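Local coordinates for maltose-binding protein MalE1 (Thermotoga maritima, PDB 6DTU) that binds maltotetraose in a cleft lined by aromatic side chains and probably delivers such maltodextrins to a membrane sugar transporter, at residues Asp128-Ile133 with Ala223-Asn228; Phe155-Pro160 with Asp209-Met214; Arg258-Val263 with Ala339-Met344. All coordinates share one frame; numbering follows the deposited sequence.

Interaction 1 of 3, residues Asp128-Ile133 with Ala223-Asn228; sequences DELIEI and AAMIIN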
loop_
_atom_site.group_PDB
_atom_site.type_symbol
_atom_site.label_atom_id
_atom_site.label_comp_id
_atom_site.label_asym_id
_atom_site.label_seq_id
_atom_site.Cartn_x
_atom_site.Cartn_y
_atom_site.Cartn_z
ATOM N N ASP A 128 -22.514 0.911 9.897
ATOM C CA ASP A 128 -23.696 0.250 10.446
ATOM C C ASP A 128 -24.434 -0.535 9.372
ATOM O O ASP A 128 -24.873 -1.668 9.607
ATOM C CB ASP A 128 -24.633 1.261 11.114
ATOM C CG ASP A 128 -24.122 1.730 12.472
ATOM O OD1 ASP A 128 -23.410 0.959 13.142
ATOM O OD2 ASP A 128 -24.485 2.838 12.905
ATOM N N GLU A 129 -24.562 0.047 8.177
ATOM C CA GLU A 129 -25.174 -0.664 7.060
ATOM C C GLU A 129 -24.293 -1.818 6.599
ATOM O O GLU A 129 -24.793 -2.913 6.312
ATOM C CB GLU A 129 -25.406 0.325 5.920
ATOM C CG GLU A 129 -26.340 -0.129 4.818
ATOM C CD GLU A 129 -26.258 0.772 3.595
ATOM O OE1 GLU A 129 -25.794 1.926 3.740
ATOM O OE2 GLU A 129 -26.653 0.328 2.493
ATOM N N LEU A 130 -22.975 -1.606 6.550
ATOM C CA LEU A 130 -22.083 -2.689 6.157
ATOM C C LEU A 130 -22.189 -3.858 7.127
ATOM O O LEU A 130 -22.251 -5.019 6.705
ATOM C CB LEU A 130 -20.639 -2.180 6.012
ATOM C CG LEU A 130 -19.538 -3.197 5.662
ATOM C CD1 LEU A 130 -18.421 -2.534 4.880
ATOM C CD2 LEU A 130 -18.940 -3.879 6.900
ATOM N N ILE A 131 -22.268 -3.571 8.429
ATOM C CA ILE A 131 -22.375 -4.635 9.424
ATOM C C ILE A 131 -23.647 -5.452 9.222
ATOM O O ILE A 131 -23.620 -6.686 9.280
ATOM C CB ILE A 131 -22.272 -4.065 10.849
ATOM C CG1 ILE A 131 -20.845 -3.587 11.106
ATOM C CG2 ILE A 131 -22.696 -5.110 11.866
ATOM C CD1 ILE A 131 -20.707 -2.706 12.332
ATOM N N GLU A 132 -24.776 -4.779 8.977
ATOM C CA GLU A 132 -26.042 -5.480 8.765
ATOM C C GLU A 132 -25.983 -6.343 7.509
ATOM O O GLU A 132 -26.387 -7.511 7.519
ATOM C CB GLU A 132 -27.171 -4.461 8.647
ATOM C CG GLU A 132 -28.515 -5.043 8.218
ATOM C CD GLU A 132 -29.682 -4.272 8.814
ATOM O OE1 GLU A 132 -29.803 -3.067 8.523
ATOM O OE2 GLU A 132 -30.450 -4.853 9.611
ATOM N N ILE A 133 -25.476 -5.778 6.416
ATOM C CA ILE A 133 -25.390 -6.519 5.158
ATOM C C ILE A 133 -24.488 -7.737 5.307
ATOM O O ILE A 133 -24.795 -8.820 4.801
ATOM C CB ILE A 133 -24.933 -5.585 4.022
ATOM C CG1 ILE A 133 -26.017 -4.551 3.744
ATOM C CG2 ILE A 133 -24.639 -6.349 2.748
ATOM C CD1 ILE A 133 -25.553 -3.434 2.850
ATOM N N ALA A 223 -16.607 -13.943 -1.031
ATOM C CA ALA A 223 -16.669 -12.808 -0.120
ATOM C C ALA A 223 -17.419 -11.649 -0.766
ATOM O O ALA A 223 -17.136 -11.257 -1.904
ATOM C CB ALA A 223 -15.288 -12.372 0.401
ATOM N N ALA A 224 -18.366 -11.088 -0.024
ATOM C CA ALA A 224 -19.206 -10.041 -0.581
ATOM C C ALA A 224 -18.508 -8.684 -0.576
ATOM O O ALA A 224 -18.656 -7.914 -1.531
ATOM C CB ALA A 224 -20.524 -9.983 0.178
ATOM N N MET A 225 -17.777 -8.363 0.496
ATOM C CA MET A 225 -17.167 -7.052 0.663
ATOM C C MET A 225 -15.820 -7.200 1.341
ATOM O O MET A 225 -15.697 -7.935 2.328
ATOM C CB MET A 225 -18.019 -6.177 1.583
ATOM C CG MET A 225 -19.377 -5.839 0.988
ATOM S SD MET A 225 -20.456 -4.911 2.109
ATOM C CE MET A 225 -20.757 -6.086 3.431
ATOM N N ILE A 226 -14.835 -6.442 0.855
ATOM C CA ILE A 226 -13.526 -6.378 1.487
ATOM C C ILE A 226 -13.025 -4.942 1.520
ATOM O O ILE A 226 -13.554 -4.050 0.851
ATOM C CB ILE A 226 -12.483 -7.280 0.798
ATOM C CG1 ILE A 226 -12.233 -6.802 -0.635
ATOM C CG2 ILE A 226 -12.930 -8.743 0.854
ATOM C CD1 ILE A 226 -11.155 -7.614 -1.335
ATOM N N ILE A 227 -11.999 -4.717 2.333
ATOM C CA ILE A 227 -11.242 -3.470 2.289
ATOM C C ILE A 227 -9.840 -3.794 1.800
ATOM O O ILE A 227 -9.049 -4.419 2.513
ATOM C CB ILE A 227 -11.228 -2.735 3.633
ATOM C CG1 ILE A 227 -12.646 -2.272 3.969
ATOM C CG2 ILE A 227 -10.328 -1.511 3.517
ATOM C CD1 ILE A 227 -12.768 -1.575 5.327
ATOM N N ASN A 228 -9.537 -3.368 0.575
ATOM C CA ASN A 228 -8.283 -3.713 -0.081
ATOM C C ASN A 228 -7.995 -2.656 -1.140
ATOM O O ASN A 228 -8.819 -1.782 -1.408
ATOM C CB ASN A 228 -8.378 -5.102 -0.720
ATOM C CG ASN A 228 -7.022 -5.741 -0.958
ATOM O OD1 ASN A 228 -5.977 -5.175 -0.647
ATOM N ND2 ASN A 228 -7.039 -6.944 -1.503
#
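Leu-130 is the first residue of helix segment 128-133 to meet Met-225, which reaches out from strand segment 223-228. Its CG lies 3.8 Å from Met-225 CE, CG and CD1 also lie near the sulphur, and the leucine and methionine run alongside each other, pointing opposite ways. Met-225 runs extended as far as the sulphur and then bends (chi3 -65°), which carries its methyl in against the helix and leaves CE 3.8 Å from the backbone O of Leu-130. One turn further on, Ile-133 presents its CG2 branch to the same methyl, with CG2 to Met-225 CE at 4.0 Å and the side chains crossing at about a right angle. A long, unbranched, polarisable methionine suits this place: it bridges the gap from strand to helix, and a single methyl serves two branched aliphatic side chains. No hydrogen bond joins the segments. The contact is ordinary hydrophobic packing of helix 127-140 on one face of the four-stranded mixed sheet, where Leu-130 also touches Phe-148 of strand 146-149 and Leu-113 of strand 112-116. Alternation along the strand turns Ile-226 to the other face, against Met-214 and Phe-218 of helix 211-219.

Interaction 2 of 3, residues Phe155-Pro160 with Asp209-Met214; sequences FYYIAP and DNYQIM. With GLC (alpha-D-glucopyranose), chain C; GLC (alpha-D-glucopyranose), chain B; GLC (alpha-D-glucopyranose), chain D.
Tyr-157 and Tyr-211 meet in a buried aromatic contact between the first turns of helices 155-164 and 211-219, at the sugar-binding cleft of a periplasmic binding protein fold. The rings are oblique, their planes at 46° and centroids 5.8 Å apart, and the closest approach is that of Tyr-157 OH to Tyr-211 CE1, 3.2 Å. Tyr-157 brings its phenol end to the CD1 and CE1 atoms of the second ring, while its CE1 packs on the methyl of Met-214, brought there by a bend at the end of that side chain. The same hydroxyl lies 3.1 Å from the ring oxygen O5 of the chain C glucose, so this phenol end also contacts the ligand.

Tyrosine suits such a cleft because its flat carbon face matches the C-H surface of a sugar while its hydroxyl can meet polar atoms. Tyr-156 shows the first role: C4 of the chain C glucose sits 3.8 Å above the centre of its ring, and its CD1 also touches C1 of the chain D glucose. Toward its neighbour Tyr-156 turns an edge, its CD2 standing over the middle of the Tyr-157 ring. With an alanine in place of Tyr-156, the chain C glucose would probably lose the platform its ring faces, the chain D glucose its touch at C1, and the Tyr-157 ring would be freer to turn.

Tyr-211 receives O6 of the chain B glucose over its ring centre, and its own hydroxyl is hydrogen-bonded to Asn-228 ND2, which helps to orient the phenol end. Asn-210 fills the N-cap position of helix 211-219: chi1 of 63° turns its amide over the first turn, where OD1 accepts from Ile-213 N at 2.9 Å along a nearly straight N-H...O line of 172°.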
loop_
_atom_site.group_PDB
_atom_site.type_symbol
_atom_site.label_atom_id
_atom_site.label_comp_id
_atom_site.label_asym_id
_atom_site.label_seq_id
_atom_site.Cartn_x
_atom_site.Cartn_y
_atom_site.Cartn_z
ATOM N N PHE A 155 -2.050 -3.334 10.822
ATOM C CA PHE A 155 -2.277 -1.902 11.030
ATOM C C PHE A 155 -2.607 -1.163 9.737
ATOM O O PHE A 155 -3.467 -0.270 9.722
ATOM C CB PHE A 155 -1.034 -1.303 11.690
ATOM C CG PHE A 155 -1.004 0.209 11.720
ATOM C CD1 PHE A 155 -2.057 0.936 12.246
ATOM C CD2 PHE A 155 0.121 0.895 11.293
ATOM C CE1 PHE A 155 -2.018 2.312 12.286
ATOM C CE2 PHE A 155 0.178 2.281 11.337
ATOM C CZ PHE A 155 -0.893 2.993 11.841
ATOM N N TYR A 156 -1.915 -1.490 8.643
ATOM C CA TYR A 156 -2.153 -0.784 7.391
ATOM C C TYR A 156 -3.635 -0.813 6.991
ATOM O O TYR A 156 -4.181 0.191 6.508
ATOM C CB TYR A 156 -1.257 -1.367 6.302
ATOM C CG TYR A 156 -1.445 -0.717 4.946
ATOM C CD1 TYR A 156 -0.696 0.401 4.553
ATOM C CD2 TYR A 156 -2.392 -1.213 4.051
ATOM C CE1 TYR A 156 -0.892 1.005 3.299
ATOM C CE2 TYR A 156 -2.574 -0.616 2.795
ATOM C CZ TYR A 156 -1.824 0.490 2.446
ATOM O OH TYR A 156 -2.023 1.061 1.229
ATOM N N TYR A 157 -4.311 -1.936 7.234
ATOM C CA TYR A 157 -5.710 -2.086 6.845
ATOM C C TYR A 157 -6.700 -1.543 7.872
ATOM O O TYR A 157 -7.853 -1.254 7.515
ATOM C CB TYR A 157 -6.005 -3.561 6.520
ATOM C CG TYR A 157 -5.228 -3.988 5.305
ATOM C CD1 TYR A 157 -5.770 -3.845 4.032
ATOM C CD2 TYR A 157 -3.930 -4.480 5.414
ATOM C CE1 TYR A 157 -5.036 -4.172 2.901
ATOM C CE2 TYR A 157 -3.212 -4.821 4.303
ATOM C CZ TYR A 157 -3.773 -4.677 3.051
ATOM O OH TYR A 157 -3.063 -4.994 1.936
ATOM N N ILE A 158 -6.290 -1.400 9.136
ATOM C CA ILE A 158 -7.142 -0.814 10.167
ATOM C C ILE A 158 -6.912 0.689 10.286
ATOM O O ILE A 158 -7.737 1.398 10.882
ATOM C CB ILE A 158 -6.868 -1.544 11.493
ATOM C CG1 ILE A 158 -7.032 -3.060 11.316
ATOM C CG2 ILE A 158 -7.785 -1.062 12.631
ATOM C CD1 ILE A 158 -8.364 -3.464 10.737
ATOM N N ALA A 159 -5.825 1.200 9.717
ATOM C CA ALA A 159 -5.580 2.637 9.724
ATOM C C ALA A 159 -6.766 3.501 9.307
ATOM O O ALA A 159 -6.935 4.573 9.908
ATOM C CB ALA A 159 -4.336 2.975 8.886
ATOM N N PRO A 160 -7.589 3.151 8.303
ATOM C CA PRO A 160 -8.709 4.044 7.977
ATOM C C PRO A 160 -9.610 4.315 9.171
ATOM O O PRO A 160 -10.119 5.440 9.292
ATOM C CB PRO A 160 -9.453 3.311 6.850
ATOM C CG PRO A 160 -8.438 2.403 6.243
ATOM C CD PRO A 160 -7.551 1.989 7.391
ATOM N N ASP A 209 -8.465 -13.636 10.373
ATOM C CA ASP A 209 -8.525 -12.973 9.071
ATOM C C ASP A 209 -7.206 -12.267 8.761
ATOM O O ASP A 209 -6.661 -11.554 9.610
ATOM C CB ASP A 209 -9.664 -11.948 9.032
ATOM C CG ASP A 209 -11.034 -12.582 8.911
ATOM O OD1 ASP A 209 -11.128 -13.764 8.510
ATOM O OD2 ASP A 209 -12.024 -11.866 9.176
ATOM N N ASN A 210 -6.675 -12.512 7.566
ATOM C CA ASN A 210 -5.431 -11.885 7.124
ATOM C C ASN A 210 -5.554 -11.507 5.647
ATOM O O ASN A 210 -6.614 -11.650 5.021
ATOM C CB ASN A 210 -4.190 -12.752 7.400
ATOM C CG ASN A 210 -4.207 -14.069 6.654
ATOM O OD1 ASN A 210 -4.958 -14.249 5.699
ATOM N ND2 ASN A 210 -3.304 -14.974 7.031
ATOM N N TYR A 211 -4.449 -11.034 5.074
ATOM C CA TYR A 211 -4.503 -10.595 3.686
ATOM C C TYR A 211 -4.864 -11.745 2.751
ATOM O O TYR A 211 -5.718 -11.602 1.869
ATOM C CB TYR A 211 -3.180 -9.922 3.272
ATOM C CG TYR A 211 -3.327 -9.353 1.877
ATOM C CD1 TYR A 211 -3.876 -8.090 1.677
ATOM C CD2 TYR A 211 -3.025 -10.111 0.764
ATOM C CE1 TYR A 211 -4.085 -7.578 0.393
ATOM C CE2 TYR A 211 -3.267 -9.624 -0.519
ATOM C CZ TYR A 211 -3.802 -8.361 -0.681
ATOM O OH TYR A 211 -4.026 -7.891 -1.943
ATOM N N GLN A 212 -4.173 -12.877 2.886
ATOM C CA GLN A 212 -4.390 -14.001 1.978
ATOM C C GLN A 212 -5.831 -14.497 2.017
ATOM O O GLN A 212 -6.413 -14.802 0.971
ATOM C CB GLN A 212 -3.395 -15.114 2.297
ATOM C CG GLN A 212 -3.261 -16.224 1.268
ATOM C CD GLN A 212 -4.402 -17.199 1.344
ATOM O OE1 GLN A 212 -4.896 -17.525 2.429
ATOM N NE2 GLN A 212 -4.831 -17.674 0.188
ATOM N N ILE A 213 -6.420 -14.606 3.216
ATOM C CA ILE A 213 -7.815 -15.034 3.311
ATOM C C ILE A 213 -8.725 -14.025 2.617
ATOM O O ILE A 213 -9.607 -14.392 1.837
ATOM C CB ILE A 213 -8.224 -15.257 4.781
ATOM C CG1 ILE A 213 -7.512 -16.499 5.353
ATOM C CG2 ILE A 213 -9.756 -15.348 4.892
ATOM C CD1 ILE A 213 -7.514 -16.581 6.893
ATOM N N MET A 214 -8.513 -12.732 2.877
ATOM C CA MET A 214 -9.351 -11.720 2.246
ATOM C C MET A 214 -9.245 -11.785 0.728
ATOM O O MET A 214 -10.259 -11.821 0.011
ATOM C CB MET A 214 -8.906 -10.340 2.726
ATOM C CG MET A 214 -9.481 -9.236 1.837
ATOM S SD MET A 214 -9.031 -7.567 2.301
ATOM C CE MET A 214 -7.227 -7.610 2.157
HETATM C C1 GLC C . -0.040 -3.089 -0.128
HETATM C C2 GLC C . 0.423 -1.678 -0.094
HETATM C C3 GLC C . 1.599 -1.528 0.758
HETATM C C4 GLC C . 1.320 -1.999 2.171
HETATM C C5 GLC C . 0.790 -3.464 2.195
HETATM C C6 GLC C . 0.278 -3.850 3.477
HETATM O O2 GLC C . 0.825 -1.329 -1.451
HETATM O O3 GLC C . 1.976 -0.105 0.873
HETATM O O4 GLC C . 2.568 -2.009 2.949
HETATM O O5 GLC C . -0.390 -3.505 1.232
HETATM O O6 GLC C . 0.116 -5.259 3.492
HETATM C C1 GLC B . 1.140 -6.791 -3.634
HETATM C C2 GLC B . 1.194 -5.357 -3.981
HETATM C C3 GLC B . 1.559 -4.521 -2.823
HETATM C C4 GLC B . 0.618 -4.731 -1.688
HETATM C C5 GLC B . 0.642 -6.217 -1.241
HETATM C C6 GLC B . -0.353 -6.548 -0.314
HETATM O O1 GLC B . 2.411 -7.248 -3.298
HETATM O O2 GLC B . 2.180 -5.215 -5.053
HETATM O O3 GLC B . 1.521 -3.122 -3.286
HETATM O O4 GLC B . 1.012 -3.899 -0.564
HETATM O O5 GLC B . 0.264 -7.016 -2.499
HETATM O O6 GLC B . -0.139 -7.893 0.126
HETATM C C1 GLC D . 2.708 -1.027 3.927
HETATM C C2 GLC D . 4.075 -0.470 3.860
HETATM C C3 GLC D . 5.112 -1.510 4.150
HETATM C C4 GLC D . 4.936 -2.110 5.490
HETATM C C5 GLC D . 3.524 -2.732 5.627
HETATM C C6 GLC D . 3.262 -3.170 6.935
HETATM O O2 GLC D . 4.301 0.045 2.518
HETATM O O3 GLC D . 6.443 -0.908 4.060
HETATM O O4 GLC D . 5.929 -3.163 5.639
HETATM O O5 GLC D . 2.479 -1.634 5.255
HETATM O O6 GLC D . 1.983 -3.767 6.951
#

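Interaction 3 of 3, residues Arg258-Val263 with Ala339-Met344; sequences RPFVGV and AVWAAM. With GLC (alpha-D-glucopyranose), chain D; GLC (alpha-D-glucopyranose), chain E.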
loop_
_atom_site.group_PDB
_atom_site.type_symbol
_atom_site.label_atom_id
_atom_site.label_comp_id
_atom_site.label_asym_id
_atom_site.label_seq_id
_atom_site.Cartn_x
_atom_site.Cartn_y
_atom_site.Cartn_z
ATOM N N ARG A 258 -10.368 7.273 6.784
ATOM C CA ARG A 258 -9.231 7.986 6.200
ATOM C C ARG A 258 -8.064 7.024 6.019
ATOM O O ARG A 258 -7.224 6.878 6.916
ATOM C CB ARG A 258 -8.853 9.204 7.044
ATOM C CG ARG A 258 -10.006 10.201 7.207
ATOM C CD ARG A 258 -9.613 11.417 8.024
ATOM N NE ARG A 258 -10.660 12.428 7.981
ATOM C CZ ARG A 258 -10.882 13.225 6.939
ATOM N NH1 ARG A 258 -10.126 13.133 5.852
ATOM N NH2 ARG A 258 -11.859 14.115 6.981
ATOM N N PRO A 259 -7.973 6.364 4.862
ATOM C CA PRO A 259 -6.913 5.373 4.638
ATOM C C PRO A 259 -5.542 6.012 4.424
ATOM O O PRO A 259 -5.407 7.185 4.091
ATOM C CB PRO A 259 -7.373 4.679 3.346
ATOM C CG PRO A 259 -8.142 5.745 2.611
ATOM C CD PRO A 259 -8.857 6.497 3.690
ATOM N N PHE A 260 -4.510 5.198 4.614
ATOM C CA PHE A 260 -3.186 5.586 4.147
ATOM C C PHE A 260 -3.207 5.835 2.643
ATOM O O PHE A 260 -3.888 5.139 1.882
ATOM C CB PHE A 260 -2.182 4.463 4.427
ATOM C CG PHE A 260 -1.510 4.518 5.786
ATOM C CD1 PHE A 260 -0.838 5.655 6.235
ATOM C CD2 PHE A 260 -1.517 3.405 6.603
ATOM C CE1 PHE A 260 -0.197 5.658 7.501
ATOM C CE2 PHE A 260 -0.909 3.413 7.839
ATOM C CZ PHE A 260 -0.245 4.530 8.283
ATOM N N VAL A 261 -2.439 6.826 2.206
ATOM C CA VAL A 261 -2.130 7.000 0.790
ATOM C C VAL A 261 -0.683 6.582 0.552
ATOM O O VAL A 261 0.219 7.004 1.287
ATOM C CB VAL A 261 -2.427 8.434 0.323
ATOM C CG1 VAL A 261 -1.898 8.682 -1.090
ATOM C CG2 VAL A 261 -3.928 8.681 0.406
ATOM N N GLY A 262 -0.472 5.694 -0.417
ATOM C CA GLY A 262 0.857 5.198 -0.733
ATOM C C GLY A 262 1.227 5.529 -2.166
ATOM O O GLY A 262 0.359 5.658 -3.025
ATOM N N VAL A 263 2.525 5.683 -2.414
ATOM C CA VAL A 263 3.041 5.867 -3.768
ATOM C C VAL A 263 4.005 4.723 -4.046
ATOM O O VAL A 263 4.835 4.392 -3.193
ATOM C CB VAL A 263 3.702 7.249 -3.958
ATOM C CG1 VAL A 263 4.058 7.451 -5.412
ATOM C CG2 VAL A 263 2.751 8.354 -3.482
ATOM N N ALA A 339 9.847 1.816 12.727
ATOM C CA ALA A 339 9.514 1.412 14.088
ATOM C C ALA A 339 8.013 1.255 14.316
ATOM O O ALA A 339 7.606 0.858 15.409
ATOM C CB ALA A 339 10.061 2.439 15.082
ATOM N N VAL A 340 7.176 1.565 13.335
ATOM C CA VAL A 340 5.747 1.686 13.609
ATOM C C VAL A 340 4.995 0.390 13.337
ATOM O O VAL A 340 4.177 -0.047 14.152
ATOM C CB VAL A 340 5.152 2.889 12.836
ATOM C CG1 VAL A 340 3.620 2.874 12.918
ATOM C CG2 VAL A 340 5.714 4.202 13.385
ATOM N N TRP A 341 5.245 -0.236 12.183
ATOM C CA TRP A 341 4.349 -1.268 11.671
ATOM C C TRP A 341 4.277 -2.474 12.595
ATOM O O TRP A 341 3.188 -2.975 12.882
ATOM C CB TRP A 341 4.832 -1.712 10.293
ATOM C CG TRP A 341 4.950 -0.595 9.286
ATOM C CD1 TRP A 341 6.108 -0.050 8.809
ATOM C CD2 TRP A 341 3.881 0.087 8.610
ATOM N NE1 TRP A 341 5.834 0.916 7.885
ATOM C CE2 TRP A 341 4.477 1.030 7.736
ATOM C CE3 TRP A 341 2.483 -0.006 8.660
ATOM C CZ2 TRP A 341 3.732 1.861 6.909
ATOM C CZ3 TRP A 341 1.737 0.823 7.838
ATOM C CH2 TRP A 341 2.365 1.760 6.985
ATOM N N ALA A 342 5.430 -3.005 13.004
ATOM C CA ALA A 342 5.428 -4.243 13.782
ATOM C C ALA A 342 4.770 -4.055 15.148
ATOM O O ALA A 342 4.047 -4.939 15.613
ATOM C CB ALA A 342 6.849 -4.800 13.920
ATOM N N ALA A 343 5.031 -2.925 15.818
ATOM C CA ALA A 343 4.379 -2.652 17.102
ATOM C C ALA A 343 2.864 -2.569 16.955
ATOM O O ALA A 343 2.117 -3.107 17.778
ATOM C CB ALA A 343 4.919 -1.341 17.675
ATOM N N MET A 344 2.386 -1.921 15.893
ATOM C CA MET A 344 0.947 -1.791 15.712
ATOM C C MET A 344 0.306 -3.114 15.300
ATOM O O MET A 344 -0.780 -3.452 15.791
ATOM C CB MET A 344 0.643 -0.681 14.713
ATOM C CG MET A 344 0.971 0.726 15.224
ATOM S SD MET A 344 0.065 1.141 16.731
ATOM C CE MET A 344 -1.573 1.280 16.048
HETATM C C1 GLC D . 2.708 -1.027 3.927
HETATM C C2 GLC D . 4.075 -0.470 3.860
HETATM C C3 GLC D . 5.112 -1.510 4.150
HETATM C C4 GLC D . 4.936 -2.110 5.490
HETATM C C5 GLC D . 3.524 -2.732 5.627
HETATM C C6 GLC D . 3.262 -3.170 6.935
HETATM O O2 GLC D . 4.301 0.045 2.518
HETATM O O3 GLC D . 6.443 -0.908 4.060
HETATM O O4 GLC D . 5.929 -3.163 5.639
HETATM O O5 GLC D . 2.479 -1.634 5.255
HETATM O O6 GLC D . 1.983 -3.767 6.951
HETATM C C1 GLC E . 6.992 -2.824 6.504
HETATM C C2 GLC E . 8.241 -3.385 5.950
HETATM C C3 GLC E . 8.244 -4.863 6.040
HETATM C C4 GLC E . 8.043 -5.349 7.442
HETATM C C5 GLC E . 6.679 -4.877 7.994
HETATM C C6 GLC E . 6.439 -5.253 9.359
HETATM O O2 GLC E . 8.351 -2.971 4.518
HETATM O O3 GLC E . 9.537 -5.325 5.535
HETATM O O4 GLC E . 8.094 -6.783 7.455
HETATM O O5 GLC E . 6.712 -3.338 7.867
HETATM O O6 GLC E . 7.444 -4.698 10.175
#
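Phe-260 and Trp-341 touch through the far ends of their rings, Phe-260 CE2 lying 3.7 Å from Trp-341 CZ3. Each side chain reaches in from its own element, and the ring planes make an angle of 57°, an oblique contact with no polar component. Phe-260 approaches from one side of the indole plane and the sugar occupies the other: C4 of the chain D glucose stands 3.8 Å above it, offset toward the rim. Tryptophan suits this place because its long, flat surface spans more than one sugar unit, and CG anti to the carbonyl carbon (chi1 -57°) lays the indole along two. While the six-membered ring lies against the chain D glucose, CD1 and CB meet the next unit, CB 3.5 Å from O5 of the chain E glucose. Ala-342 adds its CB beside O6 of that same unit, a small side chain that lets the hydroxymethyl group come close.

Phenylalanine, all carbon, fits the buried, carbon-lined spot at the end of the indole. Its ring is in turn held by an edge-to-face contact with Phe-163 and by Ala-159, Val-169 and Met-331. Backbone bonds from Val-261 to Ile-329 and Met-331 fix the strand that carries it. Strand 260-268 runs through the large mixed sheet beside strands 58-62 and 100-109, whereas helix 341-352 is backed by helix 358-374 at Ala-343 and meets helix 155-164 through Met-344, which packs on Phe-155.

Overall arrangement
All three contacts are buried and none has a hydrogen bond between its own segments, yet their chemistry changes with place. Interaction 1, farthest from the centre of the chain, is aliphatic and touches no ligand; interactions 2 and 3 are aromatic and share the chain D glucose. Helix 211-219 leads directly into strand 223-228, so interactions 1 and 2 abut, with Asn-228 CG packed on Met-214 CE. Interactions 2 and 3 join where Pro-160 O meets Arg-258 N in a probable hydrogen bond and where Phe-155 packs against Trp-341. Interactions 1 and 3 do not touch, their nearest atoms being about 7 Å apart; helix 155-164 belongs to interaction 2 and packs on both segments of interaction 3.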